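Local atomic coordinates of bacterial leucyl aminopeptidase (Legionella pneumophila, PDB entry 6ESL), a protein that probably removes N-terminal amino acids from peptides as a secreted, zinc-dependent leucyl aminopeptidase that contributes to nutrient acquisition during intracellular infection of amoebas. Residues 302-306 with 307-311; 137-140 with 141-145; 42-45 with 46-49; 116-119 with 120-124. All blocks are in the same frame, centred on the assembly; numbering follows the deposited sequence.

Contact 1 (302-306 with 307-311); sequences DYTDR and DLSNY
Asp305 caps the start of helix 306-320 by turning its carboxylate back onto the first turn, where OD2 accepts from Leu308 N at 2.7 Å. The chain puts it there by setting CG anti to the backbone N (chi1 -178°), and the amide meets OD2 on its anti side, somewhat out of the carboxylate plane. The other oxygen serves the same turn indirectly: OD1 accepts a hydrogen bond from water 1, which in turn accepts from Asp307 N. A short, charged side chain suits this N-cap, because the first amides of a helix have no carbonyl one turn earlier in the helix to donate to.

The Asp305 carbonyl is also in use. Ser309 grips its O twice, through N at 3.0 Å and through OG at 2.7 Å, the two donors arriving from opposite faces of the carbonyl plane. The buried serine hydroxyl is small enough to fold back on its own helix. Next along, Asn310 N gives a nearly straight bond to Arg306 O (3.0 Å, 170°).

Arg306 and Asn310 run side by side, with guanidinium and amide planes 72° apart. Water 2 links them, accepting from Arg306 NE at 2.9 Å and from Asn310 ND2 at 3.1 Å. Beyond it, Arg306 NH1 reaches Thr304 O of the second subunit, while Asp307 OD2 forms a salt bridge with Arg328 of that subunit.

The cap's negative charge beside the helix N-terminus would probably be stabilised by the helix dipole, while Arg306 and Asp307 direct polar groups across the subunit interface, the first to a carbonyl and the second to an arginine.

Contact 2 (137-140 with 141-145); sequences LTHM and TSYYN
Leu137 and Thr141 meet near the C-terminal end of helix 130-142, where the helical bonding changes as the chain leaves for a loop. Thr141 N still makes the i to i-4 bond to Leu137 O (2.9 Å), and its hydroxyl OG1 donates to the same oxygen at 2.8 Å, the two coming from opposite faces of the carbonyl plane. Threonine suits this buried place because its second branch is greasy: CG2 lies 3.6 Å from Leu137 CD1, beside helix 220-239, on which both residues pack.

One residue on, the bonds tighten to i to i-3. Ser142 N donates to His139 O, and Tyr143 N gives Met140 O a weak bond of 3.3 Å.

Among the aromatics, the His139 and Tyr143 rings come close, though the detailed fit between them is doubtful in the model, and Trp159 of helix 151-170 stacks on His139. Met140 O sits at the edge of the Tyr143 ring.

Serine adds a last hydroxyl grip. Held between backbone N and carbonyl carbon (chi1 81°), Ser142 OG reaches His139 O at 2.9 Å in the carbonyl plane, on a lone pair, whereas Ser142 N comes to that oxygen from well above the plane.

Contact 3 (42-45 with 46-49); sequences AENK and EFKI
Ala42 pairs with Ile49, and Glu43 with Lys48, as the chain doubles back on itself with the two short segments 170° from parallel. Ile49 N donates to Ala42 O at 2.9 Å, answered by a weak bond from Ala42 N to Ile49 O; Glu43 and Lys48 form the non-hydrogen-bonded pair that follows. Asn44 N then donates to Phe47 O at 2.8 Å, the last backbone bond before the bend.

Asn44 does the work at the bend itself. Its OD1 accepts from Phe47 N at 3.0 Å, with the donor nearly along the C=O axis, and weakly from Glu46 N at 3.1 Å, which closes an Asx turn. Holding CG between the backbone N and the carbonyl carbon (chi1 68°) brings the amide oxygen across the turn. Asparagine is well made for this, its short arm ending in a carbonyl that can stand in for a backbone one. The result is a beta hairpin of strands 39-43 and 47-53 at one edge of a four-stranded antiparallel sheet, with Lys45 and Glu46 in type I turn conformation, two long polar residues at home on an exposed loop.

On the face that carries Glu43 and Lys48, the two side chains lie side by side and point the same way. Their contact is largely through the lysine's methylenes: Lys48 CE is 3.5 Å from Glu43 OE1, while NZ stays 4.1 Å from OE2, beyond a salt bridge. Glu43 OE1 is instead bonded to Gln28. The small Ala42 and branched Ile49 occupy the other face, against helix 88-94, and the Phe47 ring meets Tyr331 of the second subunit.

Contact 4 (116-119 with 120-124); sequences KHEE and EVNAA
Glu118 O receives the shortest polar bond here, from Asn122 N at 2.9 Å and 164°, as the first turns of helix 118-125 wind up. On either side of it the same i to i-4 pattern holds: Val121 N donates to His117 O and Ala123 N to Glu119 O, each at 3.0 Å. The Asn122 side chain leans back over this turn, with ND2 3.3 Å from Glu118 O.

His117 occupies the N-cap position. Its ring runs alongside the extended Glu120 side chain, both pointing the same way, with ring and carboxylate planes 84° apart. ND1 and Glu120 OE1 come to 4.1 Å, near enough for a charge to be felt but not a bond. At the far side of the ring, NE2 is hydrogen-bonded to Glu393, the C-terminal residue, while Glu120 OE2 has a weak bond to Thr242.

Val121 turns its branches toward the protein interior. Its CG2 lies 3.2 Å from His117 O, set anti to its own carbonyl carbon, and the side chain packs on Ala385 of helix 373-391 and Tyr319 of helix 306-320; a compact branched residue suits a site that touches both helices.

Three successive glutamates, Glu118 to Glu120, stand in the first turn, where the positive end of the helix dipole would be expected to favour carboxylates. An acidic group near each ring nitrogen, Glu120 by ND1 and Glu393 at NE2, could likewise make a protonated His117 easier to hold.

Two zinc ions share Asp222, one also held by His209 and Asp284, the other by Glu257. The side chain of Thr304 in contact 1 is about 14 Å from a zinc ion, that of Met140 in contact 2 about 11 Å. Contact 2 packs on helix 220-239, which also carries the ligand Asp222. Contacts 1 and 4 approach to about 6 Å between nearest atoms, and helix 306-320, begun in contact 1, meets Glu118 and Val121 of contact 4 near its other end. Contact 3 stands apart, its centre about 58 Å from that of contact 2. The dimer relates it to contact 1: Tyr331 touches Tyr303 within a subunit, while Phe47 meets Tyr331 of the second subunit.

Contact 1 (302-306 with 307-311)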
loop_
_atom_site.group_PDB
_atom_site.type_symbol
_atom_site.label_atom_id
_atom_site.label_comp_id
_atom_site.label_asym_id
_atom_site.label_seq_id
_atom_site.Cartn_x
_atom_site.Cartn_y
_atom_site.Cartn_z
ATOM N N ASP B 302 5.904 1.390 -5.749
ATOM C CA ASP B 302 6.988 2.352 -5.507
ATOM C C ASP B 302 6.642 3.654 -6.274
ATOM O O ASP B 302 6.179 3.611 -7.422
ATOM C CB ASP B 302 8.397 1.823 -5.655
ATOM C CG ASP B 302 8.742 1.503 -7.051
ATOM O OD1 ASP B 302 7.820 1.405 -7.885
ATOM O OD2 ASP B 302 9.948 1.343 -7.308
ATOM N N TYR B 303 6.855 4.786 -5.590
ATOM C CA TYR B 303 6.602 6.159 -6.072
ATOM C C TYR B 303 5.150 6.440 -6.394
ATOM O O TYR B 303 4.825 7.215 -7.296
ATOM C CB TYR B 303 7.543 6.510 -7.229
ATOM C CG TYR B 303 8.962 6.235 -6.781
ATOM C CD1 TYR B 303 9.678 7.160 -6.006
ATOM C CD2 TYR B 303 9.613 5.030 -7.082
ATOM C CE1 TYR B 303 10.954 6.887 -5.582
ATOM C CE2 TYR B 303 10.910 4.800 -6.671
ATOM C CZ TYR B 303 11.564 5.712 -5.899
ATOM O OH TYR B 303 12.855 5.422 -5.518
ATOM N N THR B 304 4.277 5.840 -5.595
ATOM C CA THR B 304 2.857 5.981 -5.817
ATOM C C THR B 304 2.141 6.160 -4.432
ATOM O O THR B 304 2.657 5.743 -3.431
ATOM C CB THR B 304 2.239 4.735 -6.443
ATOM O OG1 THR B 304 2.542 3.564 -5.708
ATOM C CG2 THR B 304 2.720 4.523 -7.934
ATOM N N ASP B 305 0.946 6.690 -4.482
ATOM C CA ASP B 305 0.102 6.926 -3.335
ATOM C C ASP B 305 -0.526 5.634 -2.947
ATOM O O ASP B 305 -1.169 4.965 -3.730
ATOM C CB ASP B 305 -0.961 7.957 -3.636
ATOM C CG ASP B 305 -1.847 8.265 -2.441
ATOM O OD1 ASP B 305 -1.330 8.938 -1.543
ATOM O OD2 ASP B 305 -3.057 7.809 -2.395
ATOM N N ARG B 306 -0.350 5.300 -1.679
ATOM C CA ARG B 306 -0.890 4.079 -1.133
ATOM C C ARG B 306 -2.391 3.949 -1.214
ATOM O O ARG B 306 -2.895 2.917 -1.714
ATOM C CB ARG B 306 -0.364 3.922 0.325
ATOM C CG ARG B 306 -1.066 2.802 1.110
ATOM C CD ARG B 306 -0.423 2.607 2.455
ATOM N NE ARG B 306 -0.680 1.222 2.906
ATOM C CZ ARG B 306 -0.171 0.699 4.035
ATOM N NH1 ARG B 306 0.658 1.417 4.821
ATOM N NH2 ARG B 306 -0.518 -0.522 4.404
ATOM N N ASP B 307 -3.162 4.936 -0.759
ATOM C CA ASP B 307 -4.608 4.844 -0.868
ATOM C C ASP B 307 -5.112 4.820 -2.303
ATOM O O ASP B 307 -6.010 4.099 -2.632
ATOM C CB ASP B 307 -5.328 5.953 -0.096
ATOM C CG ASP B 307 -5.206 5.802 1.406
ATOM O OD1 ASP B 307 -4.824 4.719 1.899
ATOM O OD2 ASP B 307 -5.505 6.789 2.105
ATOM N N LEU B 308 -4.514 5.637 -3.186
ATOM C CA LEU B 308 -5.016 5.631 -4.583
ATOM C C LEU B 308 -4.715 4.286 -5.271
ATOM O O LEU B 308 -5.534 3.779 -6.042
ATOM C CB LEU B 308 -4.411 6.811 -5.354
ATOM C CG LEU B 308 -5.001 7.022 -6.766
ATOM C CD1 LEU B 308 -6.444 7.413 -6.677
ATOM C CD2 LEU B 308 -4.193 8.080 -7.507
ATOM N N SER B 309 -3.572 3.698 -4.948
ATOM C CA SER B 309 -3.138 2.388 -5.477
ATOM C C SER B 309 -4.070 1.286 -5.042
ATOM O O SER B 309 -4.581 0.474 -5.877
ATOM C CB SER B 309 -1.708 2.053 -5.104
ATOM O OG SER B 309 -0.786 3.051 -5.525
ATOM N N ASN B 310 -4.400 1.300 -3.768
ATOM C CA ASN B 310 -5.455 0.377 -3.259
ATOM C C ASN B 310 -6.790 0.568 -3.935
ATOM O O ASN B 310 -7.462 -0.404 -4.246
ATOM C CB ASN B 310 -5.663 0.526 -1.735
ATOM C CG ASN B 310 -4.458 0.038 -0.897
ATOM O OD1 ASN B 310 -3.640 -0.779 -1.356
ATOM N ND2 ASN B 310 -4.424 0.473 0.405
ATOM N N TYR B 311 -7.170 1.807 -4.179
ATOM C CA TYR B 311 -8.385 2.069 -4.910
ATOM C C TYR B 311 -8.361 1.475 -6.371
ATOM O O TYR B 311 -9.325 0.879 -6.827
ATOM C CB TYR B 311 -8.672 3.580 -4.970
ATOM C CG TYR B 311 -9.966 3.906 -5.574
ATOM C CD1 TYR B 311 -11.158 3.468 -4.996
ATOM C CD2 TYR B 311 -10.044 4.725 -6.709
ATOM C CE1 TYR B 311 -12.392 3.817 -5.571
ATOM C CE2 TYR B 311 -11.233 5.032 -7.309
ATOM C CZ TYR B 311 -12.411 4.618 -6.738
ATOM O OH TYR B 311 -13.610 4.947 -7.319
HETATM O O HOH W 1 -2.099 7.206 0.769
HETATM O O HOH W 2 -2.192 -1.069 1.968
#

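Contact 2 (137-140 with 141-145)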
loop_
_atom_site.group_PDB
_atom_site.type_symbol
_atom_site.label_atom_id
_atom_site.label_comp_id
_atom_site.label_asym_id
_atom_site.label_seq_id
_atom_site.Cartn_x
_atom_site.Cartn_y
_atom_site.Cartn_z
ATOM N N LEU B 137 -3.041 2.585 -32.249
ATOM C CA LEU B 137 -1.731 1.919 -32.096
ATOM C C LEU B 137 -1.056 1.654 -33.463
ATOM O O LEU B 137 0.179 1.800 -33.652
ATOM C CB LEU B 137 -1.906 0.657 -31.299
ATOM C CG LEU B 137 -0.586 -0.001 -30.892
ATOM C CD1 LEU B 137 0.384 0.869 -30.152
ATOM C CD2 LEU B 137 -0.924 -1.173 -30.021
ATOM N N THR B 138 -1.882 1.275 -34.428
ATOM C CA THR B 138 -1.386 1.128 -35.800
ATOM C C THR B 138 -0.774 2.430 -36.251
ATOM O O THR B 138 0.344 2.446 -36.717
ATOM C CB THR B 138 -2.501 0.611 -36.717
ATOM O OG1 THR B 138 -2.843 -0.712 -36.245
ATOM C CG2 THR B 138 -2.086 0.585 -38.246
ATOM N N HIS B 139 -1.491 3.518 -36.081
ATOM C CA HIS B 139 -0.945 4.802 -36.546
ATOM C C HIS B 139 0.296 5.184 -35.733
ATOM O O HIS B 139 1.353 5.526 -36.278
ATOM C CB HIS B 139 -1.995 5.869 -36.393
ATOM C CG HIS B 139 -1.579 7.169 -37.007
ATOM N ND1 HIS B 139 -0.797 8.089 -36.323
ATOM C CD2 HIS B 139 -1.734 7.655 -38.266
ATOM C CE1 HIS B 139 -0.522 9.097 -37.133
ATOM N NE2 HIS B 139 -1.087 8.866 -38.299
ATOM N N MET B 140 0.235 5.067 -34.399
ATOM C CA MET B 140 1.391 5.544 -33.579
ATOM C C MET B 140 2.622 4.755 -33.917
ATOM O O MET B 140 3.684 5.340 -34.056
ATOM C CB MET B 140 1.110 5.427 -32.082
ATOM C CG MET B 140 0.141 6.476 -31.589
ATOM S SD MET B 140 0.074 6.578 -29.778
ATOM C CE MET B 140 1.629 7.375 -29.337
ATOM N N THR B 141 2.486 3.441 -34.090
ATOM C CA THR B 141 3.664 2.614 -34.363
ATOM C C THR B 141 4.230 2.762 -35.790
ATOM O O THR B 141 5.300 2.261 -36.082
ATOM C CB THR B 141 3.421 1.139 -34.089
ATOM O OG1 THR B 141 2.325 0.615 -34.913
ATOM C CG2 THR B 141 3.086 0.868 -32.597
ATOM N N SER B 142 3.553 3.518 -36.635
ATOM C CA SER B 142 4.039 3.697 -37.997
ATOM C C SER B 142 4.966 4.864 -38.109
ATOM O O SER B 142 5.705 4.919 -39.107
ATOM C CB SER B 142 2.867 3.813 -38.969
ATOM O OG SER B 142 2.428 5.139 -38.891
ATOM N N TYR B 143 5.109 5.676 -37.069
ATOM C CA TYR B 143 6.144 6.702 -37.105
ATOM C C TYR B 143 7.472 5.922 -36.969
ATOM O O TYR B 143 7.531 4.939 -36.231
ATOM C CB TYR B 143 5.975 7.689 -35.953
ATOM C CG TYR B 143 4.687 8.479 -36.008
ATOM C CD1 TYR B 143 4.620 9.688 -36.687
ATOM C CD2 TYR B 143 3.538 8.017 -35.380
ATOM C CE1 TYR B 143 3.446 10.415 -36.741
ATOM C CE2 TYR B 143 2.359 8.736 -35.428
ATOM C CZ TYR B 143 2.318 9.933 -36.109
ATOM O OH TYR B 143 1.146 10.654 -36.159
ATOM N N TYR B 144 8.524 6.348 -37.668
ATOM C CA TYR B 144 9.817 5.687 -37.638
ATOM C C TYR B 144 10.273 5.564 -36.150
ATOM O O TYR B 144 10.771 4.522 -35.710
ATOM C CB TYR B 144 10.825 6.441 -38.497
ATOM C CG TYR B 144 12.203 5.858 -38.485
ATOM C CD1 TYR B 144 12.476 4.730 -39.256
ATOM C CD2 TYR B 144 13.235 6.389 -37.698
ATOM C CE1 TYR B 144 13.732 4.136 -39.234
ATOM C CE2 TYR B 144 14.479 5.801 -37.679
ATOM C CZ TYR B 144 14.710 4.677 -38.470
ATOM O OH TYR B 144 15.892 4.023 -38.445
ATOM N N ASN B 145 10.085 6.669 -35.425
ATOM C CA ASN B 145 10.133 6.688 -33.933
ATOM C C ASN B 145 9.323 7.874 -33.482
ATOM O O ASN B 145 8.790 8.638 -34.324
ATOM C CB ASN B 145 11.529 6.688 -33.390
ATOM C CG ASN B 145 12.343 7.996 -33.774
ATOM O OD1 ASN B 145 11.851 9.176 -33.681
ATOM N ND2 ASN B 145 13.559 7.759 -34.219
#

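Contact 3 (42-45 with 46-49)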
loop_
_atom_site.group_PDB
_atom_site.type_symbol
_atom_site.label_atom_id
_atom_site.label_comp_id
_atom_site.label_asym_id
_atom_site.label_seq_id
_atom_site.Cartn_x
_atom_site.Cartn_y
_atom_site.Cartn_z
ATOM N N ALA B 42 4.819 17.358 27.378
ATOM C CA ALA B 42 5.421 17.775 26.150
ATOM C C ALA B 42 4.330 17.816 25.093
ATOM O O ALA B 42 3.319 17.153 25.241
ATOM C CB ALA B 42 6.496 16.755 25.718
ATOM N N GLU B 43 4.544 18.600 24.061
ATOM C CA GLU B 43 3.651 18.640 22.942
ATOM C C GLU B 43 4.241 19.186 21.698
ATOM O O GLU B 43 5.172 19.949 21.706
ATOM C CB GLU B 43 2.321 19.287 23.254
ATOM C CG GLU B 43 2.298 20.761 23.492
ATOM C CD GLU B 43 0.884 21.269 23.602
ATOM O OE1 GLU B 43 0.187 21.347 22.564
ATOM O OE2 GLU B 43 0.478 21.576 24.715
ATOM N N ASN B 44 3.665 18.763 20.607
ATOM C CA ASN B 44 4.046 19.212 19.305
ATOM C C ASN B 44 2.814 19.399 18.472
ATOM O O ASN B 44 1.720 19.376 18.963
ATOM C CB ASN B 44 5.157 18.374 18.666
ATOM C CG ASN B 44 4.734 16.975 18.313
ATOM O OD1 ASN B 44 3.579 16.653 18.313
ATOM N ND2 ASN B 44 5.691 16.152 17.989
ATOM N N LYS B 45 2.987 19.608 17.191
ATOM C CA LYS B 45 1.860 19.853 16.332
ATOM C C LYS B 45 0.828 18.731 16.326
ATOM O O LYS B 45 -0.337 18.989 16.278
ATOM C CB LYS B 45 2.374 20.098 14.923
ATOM C CG LYS B 45 3.173 21.357 14.731
ATOM C CD LYS B 45 3.670 21.517 13.310
ATOM C CE LYS B 45 4.462 22.805 13.099
ATOM N NZ LYS B 45 4.994 23.003 11.729
ATOM N N GLU B 46 1.265 17.490 16.356
ATOM C CA GLU B 46 0.348 16.373 16.333
ATOM C C GLU B 46 -0.031 15.643 17.626
ATOM O O GLU B 46 -1.033 14.988 17.680
ATOM C CB GLU B 46 0.950 15.342 15.405
ATOM C CG GLU B 46 1.043 15.791 13.970
ATOM C CD GLU B 46 -0.304 16.177 13.377
ATOM O OE1 GLU B 46 -1.300 15.500 13.650
ATOM O OE2 GLU B 46 -0.366 17.165 12.637
ATOM N N PHE B 47 0.732 15.847 18.671
ATOM C CA PHE B 47 0.640 15.030 19.907
ATOM C C PHE B 47 0.903 15.815 21.141
ATOM O O PHE B 47 1.700 16.804 21.144
ATOM C CB PHE B 47 1.657 13.841 19.977
ATOM C CG PHE B 47 1.545 12.840 18.893
ATOM C CD1 PHE B 47 0.569 11.866 18.934
ATOM C CD2 PHE B 47 2.442 12.842 17.840
ATOM C CE1 PHE B 47 0.450 10.950 17.920
ATOM C CE2 PHE B 47 2.362 11.919 16.809
ATOM C CZ PHE B 47 1.334 10.955 16.844
ATOM N N LYS B 48 0.253 15.378 22.212
ATOM C CA LYS B 48 0.674 15.703 23.558
ATOM C C LYS B 48 1.148 14.391 24.230
ATOM O O LYS B 48 0.601 13.346 23.970
ATOM C CB LYS B 48 -0.456 16.255 24.408
ATOM C CG LYS B 48 -0.968 17.589 23.862
ATOM C CD LYS B 48 -1.846 18.316 24.815
ATOM C CE LYS B 48 -2.381 19.547 24.076
ATOM N NZ LYS B 48 -3.338 20.154 24.959
ATOM N N ILE B 49 2.107 14.486 25.138
ATOM C CA ILE B 49 2.324 13.479 26.159
ATOM C C ILE B 49 1.831 14.018 27.447
ATOM O O ILE B 49 2.295 15.072 27.985
ATOM C CB ILE B 49 3.798 13.002 26.210
ATOM C CG1 ILE B 49 4.127 12.330 24.927
ATOM C CG2 ILE B 49 4.020 12.135 27.445
ATOM C CD1 ILE B 49 5.574 12.045 24.622
#

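Contact 4 (116-119 with 120-124)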
loop_
_atom_site.group_PDB
_atom_site.type_symbol
_atom_site.label_atom_id
_atom_site.label_comp_id
_atom_site.label_asym_id
_atom_site.label_seq_id
_atom_site.Cartn_x
_atom_site.Cartn_y
_atom_site.Cartn_z
ATOM N N LYS B 116 -19.118 4.269 -6.178
ATOM C CA LYS B 116 -20.463 4.819 -6.011
ATOM C C LYS B 116 -21.075 5.157 -7.295
ATOM O O LYS B 116 -22.045 5.883 -7.295
ATOM C CB LYS B 116 -20.417 6.147 -5.302
ATOM C CG LYS B 116 -19.750 6.181 -3.947
ATOM C CD LYS B 116 -19.817 7.614 -3.456
ATOM C CE LYS B 116 -19.771 7.711 -1.936
ATOM N NZ LYS B 116 -20.777 8.681 -1.395
ATOM N N HIS B 117 -20.538 4.718 -8.427
ATOM C CA HIS B 117 -21.081 5.131 -9.725
ATOM C C HIS B 117 -21.140 3.955 -10.664
ATOM O O HIS B 117 -20.839 4.078 -11.842
ATOM C CB HIS B 117 -20.275 6.311 -10.309
ATOM C CG HIS B 117 -20.378 7.545 -9.483
ATOM N ND1 HIS B 117 -21.398 8.452 -9.636
ATOM C CD2 HIS B 117 -19.660 7.978 -8.426
ATOM C CE1 HIS B 117 -21.283 9.416 -8.747
ATOM N NE2 HIS B 117 -20.243 9.155 -7.999
ATOM N N GLU B 118 -21.548 2.804 -10.118
ATOM C CA GLU B 118 -21.675 1.570 -10.893
ATOM C C GLU B 118 -22.388 1.672 -12.182
ATOM O O GLU B 118 -21.856 1.211 -13.174
ATOM C CB GLU B 118 -22.349 0.474 -10.083
ATOM C CG GLU B 118 -21.318 -0.226 -9.243
ATOM C CD GLU B 118 -21.865 -1.363 -8.463
ATOM O OE1 GLU B 118 -22.274 -2.334 -9.143
ATOM O OE2 GLU B 118 -21.849 -1.262 -7.209
ATOM N N GLU B 119 -23.607 2.221 -12.185
ATOM C CA GLU B 119 -24.365 2.212 -13.431
ATOM C C GLU B 119 -23.699 3.039 -14.525
ATOM O O GLU B 119 -23.591 2.544 -15.657
ATOM C CB GLU B 119 -25.842 2.641 -13.253
ATOM C CG GLU B 119 -26.673 1.650 -12.434
ATOM C CD GLU B 119 -28.099 2.121 -12.208
ATOM O OE1 GLU B 119 -28.396 3.309 -12.522
ATOM O OE2 GLU B 119 -28.929 1.298 -11.755
ATOM N N GLU B 120 -23.227 4.238 -14.191
ATOM C CA GLU B 120 -22.560 5.102 -15.162
ATOM C C GLU B 120 -21.271 4.478 -15.701
ATOM O O GLU B 120 -20.991 4.556 -16.898
ATOM C CB GLU B 120 -22.261 6.469 -14.543
ATOM C CG GLU B 120 -21.538 7.428 -15.475
ATOM C CD GLU B 120 -21.253 8.767 -14.826
ATOM O OE1 GLU B 120 -21.647 8.959 -13.657
ATOM O OE2 GLU B 120 -20.633 9.629 -15.484
ATOM N N VAL B 121 -20.490 3.861 -14.818
ATOM C CA VAL B 121 -19.220 3.198 -15.228
ATOM C C VAL B 121 -19.490 2.004 -16.145
ATOM O O VAL B 121 -18.936 1.884 -17.257
ATOM C CB VAL B 121 -18.432 2.687 -13.994
ATOM C CG1 VAL B 121 -17.246 1.843 -14.446
ATOM C CG2 VAL B 121 -17.922 3.847 -13.139
ATOM N N ASN B 122 -20.419 1.152 -15.713
ATOM C CA ASN B 122 -20.713 -0.079 -16.460
ATOM C C ASN B 122 -21.271 0.199 -17.817
ATOM O O ASN B 122 -20.945 -0.515 -18.758
ATOM C CB ASN B 122 -21.577 -1.070 -15.645
ATOM C CG ASN B 122 -20.722 -1.884 -14.664
ATOM O OD1 ASN B 122 -19.645 -2.363 -15.029
ATOM N ND2 ASN B 122 -21.151 -1.990 -13.427
ATOM N N ALA B 123 -22.031 1.281 -17.938
ATOM C CA ALA B 123 -22.528 1.722 -19.269
ATOM C C ALA B 123 -21.433 2.287 -20.128
ATOM O O ALA B 123 -21.360 2.015 -21.348
ATOM C CB ALA B 123 -23.657 2.757 -19.105
ATOM N N ALA B 124 -20.567 3.107 -19.518
ATOM C CA ALA B 124 -19.422 3.645 -20.259
ATOM C C ALA B 124 -18.468 2.526 -20.721
ATOM O O ALA B 124 -17.949 2.611 -21.832
ATOM C CB ALA B 124 -18.672 4.667 -19.428
#